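Local coordinates for protein ulvan Lyase-PL25 (Pseudoalteromonas sp. PLSV, PDB 5UAM) that cleaves ulvan, the sulfated cell-wall polysaccharide of green seaweeds, as a beta-propeller lyase of polysaccharide lyase family 25, at residues Y262-N267 with E292-M297. Sequence-based numbering, arbitrary orientation. Where two conformers were deposited one is given.
Sequences YFMSFN and EKTMAM. With EDO (1,2-ethanediol), chain L.
Tyr262 and Met295 meet in a Met-aromatic contact: SD of Met295 sits over one face of the phenol ring, 4.2 Å from its centroid and displaced toward the rim. The Met295 chain, with CG anti to its backbone N (chi1 179°), bends at its next two torsions, and the methyl CE ends 3.5 Å from CE2 of Tyr262 and close to the hydroxyl. The ring of Tyr237 also packs against that of Tyr262, nearly parallel to it. Thr294 CG2 lies 4.1 Å from Met264 CB.

Among polar contacts, one backbone hydrogen bond joins the segments, from Phe263 N to Thr294 O (2.9 Å, 156° at the hydrogen). Thr294 O also lies 3.3 Å from Tyr262 CA, a weak CA-H...O contact. Thr294 OG1 lies oblique to the ring, 3.5 Å from CD2 of Tyr262, and is hydrogen-bonded to Tyr237 OH and Ala290 O. Tyr262 OH is hydrogen-bonded to Asp291 OD1, which ties the ring's tip to helix 287-293. An alanine in place of Tyr262 would probably leave the Met295 thioether without its aromatic partner, open a gap beside Thr294 and deprive Asp291 of this hydrogen bond. A 1,2-ethanediol, probably from the crystallisation liquor, donates a hydrogen bond from O1 to Met295 O.

Tyr262 and Met295 form an antiparallel, non-hydrogen-bonded pair whose side chains diverge at the backbone before the bent Met295 chain brings SD and CE back over the ring; next to it, Ala296 and Met297 both face Val261 in a classic beta bulge. Strand 295-297, reached from helix 287-293 through Thr294, pairs antiparallel with strand 258-267 as a short extra strand within the beta-propeller fold.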
loop_
_atom_site.group_PDB
_atom_site.type_symbol
_atom_site.label_atom_id
_atom_site.label_comp_id
_atom_site.label_asym_id
_atom_site.label_seq_id
_atom_site.Cartn_x
_atom_site.Cartn_y
_atom_site.Cartn_z
ATOM N N TYR A 262 -7.179 6.110 12.417
ATOM C CA TYR A 262 -6.318 6.697 13.422
ATOM C C TYR A 262 -5.080 7.259 12.731
ATOM O O TYR A 262 -4.757 6.889 11.595
ATOM C CB TYR A 262 -5.848 5.620 14.389
ATOM C CG TYR A 262 -6.917 4.816 15.111
ATOM C CD1 TYR A 262 -7.580 3.773 14.481
ATOM C CD2 TYR A 262 -7.200 5.060 16.435
ATOM C CE1 TYR A 262 -8.517 3.022 15.145
ATOM C CE2 TYR A 262 -8.131 4.306 17.117
ATOM C CZ TYR A 262 -8.769 3.272 16.468
ATOM O OH TYR A 262 -9.713 2.509 17.130
ATOM N N PHE A 263 -4.353 8.119 13.455
ATOM C CA PHE A 263 -3.170 8.794 12.926
ATOM C C PHE A 263 -2.113 8.992 14.008
ATOM O O PHE A 263 -2.428 9.419 15.112
ATOM C CB PHE A 263 -3.535 10.180 12.383
ATOM C CG PHE A 263 -2.366 10.934 11.846
ATOM C CD1 PHE A 263 -1.944 10.743 10.542
ATOM C CD2 PHE A 263 -1.648 11.800 12.660
ATOM C CE1 PHE A 263 -0.829 11.414 10.072
ATOM C CE2 PHE A 263 -0.546 12.441 12.180
ATOM C CZ PHE A 263 -0.140 12.255 10.894
ATOM N N MET A 264 -0.851 8.736 13.664
ATOM C CA MET A 264 0.246 9.125 14.533
ATOM C C MET A 264 1.498 9.368 13.702
ATOM O O MET A 264 1.565 9.010 12.527
ATOM C CB MET A 264 0.480 8.094 15.648
ATOM C CG MET A 264 0.867 6.725 15.166
ATOM S SD MET A 264 0.612 5.577 16.546
ATOM C CE MET A 264 1.162 4.028 15.823
ATOM N N SER A 265 2.503 9.953 14.350
ATOM C CA SER A 265 3.744 10.363 13.711
ATOM C C SER A 265 4.928 9.772 14.473
ATOM O O SER A 265 4.877 9.607 15.686
ATOM C CB SER A 265 3.816 11.898 13.715
ATOM O OG SER A 265 4.904 12.410 12.971
ATOM N N PHE A 266 6.001 9.482 13.740
ATOM C CA PHE A 266 7.225 8.863 14.234
ATOM C C PHE A 266 8.370 9.799 13.883
ATOM O O PHE A 266 8.657 10.023 12.704
ATOM C CB PHE A 266 7.360 7.508 13.531
ATOM C CG PHE A 266 8.674 6.780 13.724
ATOM C CD1 PHE A 266 9.498 6.957 14.825
ATOM C CD2 PHE A 266 9.062 5.883 12.754
ATOM C CE1 PHE A 266 10.695 6.225 14.944
ATOM C CE2 PHE A 266 10.244 5.157 12.867
ATOM C CZ PHE A 266 11.053 5.327 13.935
ATOM N N ASN A 267 9.016 10.361 14.895
ATOM C CA ASN A 267 10.201 11.178 14.683
ATOM C C ASN A 267 11.401 10.241 14.624
ATOM O O ASN A 267 11.785 9.648 15.633
ATOM C CB ASN A 267 10.339 12.196 15.807
ATOM C CG ASN A 267 11.539 13.106 15.632
ATOM O OD1 ASN A 267 12.616 12.683 15.206
ATOM N ND2 ASN A 267 11.361 14.369 15.990
ATOM N N GLU A 292 -8.021 6.867 22.795
ATOM C CA GLU A 292 -7.895 8.068 23.604
ATOM C C GLU A 292 -7.102 9.166 22.903
ATOM O O GLU A 292 -7.424 10.350 23.070
ATOM C CB GLU A 292 -7.218 7.701 24.929
ATOM C CG GLU A 292 -6.915 8.877 25.871
ATOM C CD GLU A 292 -8.150 9.408 26.573
ATOM O OE1 GLU A 292 -9.220 8.764 26.475
ATOM O OE2 GLU A 292 -8.037 10.470 27.226
ATOM N N LYS A 293 -6.076 8.806 22.122
ATOM C CA LYS A 293 -5.061 9.768 21.697
ATOM C C LYS A 293 -4.868 9.900 20.196
ATOM O O LYS A 293 -4.436 10.972 19.747
ATOM C CB LYS A 293 -3.692 9.412 22.295
ATOM C CG LYS A 293 -3.613 9.476 23.806
ATOM C CD LYS A 293 -3.811 10.889 24.325
ATOM C CE LYS A 293 -3.708 10.951 25.833
ATOM N NZ LYS A 293 -4.083 12.314 26.319
ATOM N N THR A 294 -5.153 8.872 19.399
ATOM C CA THR A 294 -4.827 8.925 17.979
ATOM C C THR A 294 -6.022 8.773 17.046
ATOM O O THR A 294 -5.844 8.844 15.825
ATOM C CB THR A 294 -3.793 7.852 17.603
ATOM O OG1 THR A 294 -4.355 6.546 17.809
ATOM C CG2 THR A 294 -2.534 8.009 18.427
ATOM N N MET A 295 -7.226 8.546 17.554
ATOM C CA MET A 295 -8.392 8.462 16.675
ATOM C C MET A 295 -8.502 9.714 15.821
ATOM O O MET A 295 -8.418 10.841 16.323
ATOM C CB MET A 295 -9.659 8.315 17.515
ATOM C CG MET A 295 -10.945 8.246 16.715
ATOM S SD MET A 295 -11.072 6.731 15.777
ATOM C CE MET A 295 -11.384 5.525 17.086
ATOM N N ALA A 296 -8.714 9.514 14.525
ATOM C CA ALA A 296 -8.946 10.609 13.596
ATOM C C ALA A 296 -10.384 10.700 13.129
ATOM O O ALA A 296 -10.934 11.799 13.077
ATOM C CB ALA A 296 -8.040 10.467 12.372
ATOM N N MET A 297 -11.034 9.583 12.812
ATOM C CA MET A 297 -12.450 9.628 12.467
ATOM C C MET A 297 -13.076 8.272 12.752
ATOM O O MET A 297 -12.616 7.250 12.227
ATOM C CB MET A 297 -12.614 9.985 10.986
ATOM C CG MET A 297 -14.057 10.284 10.605
ATOM S SD MET A 297 -14.739 11.718 11.472
ATOM C CE MET A 297 -13.731 13.082 10.866
HETATM C C1 EDO L . -8.796 11.126 19.752
HETATM O O1 EDO L . -9.344 11.914 18.670
HETATM C C2 EDO L . -9.816 10.965 20.868
HETATM O O2 EDO L . -10.878 10.120 20.414
#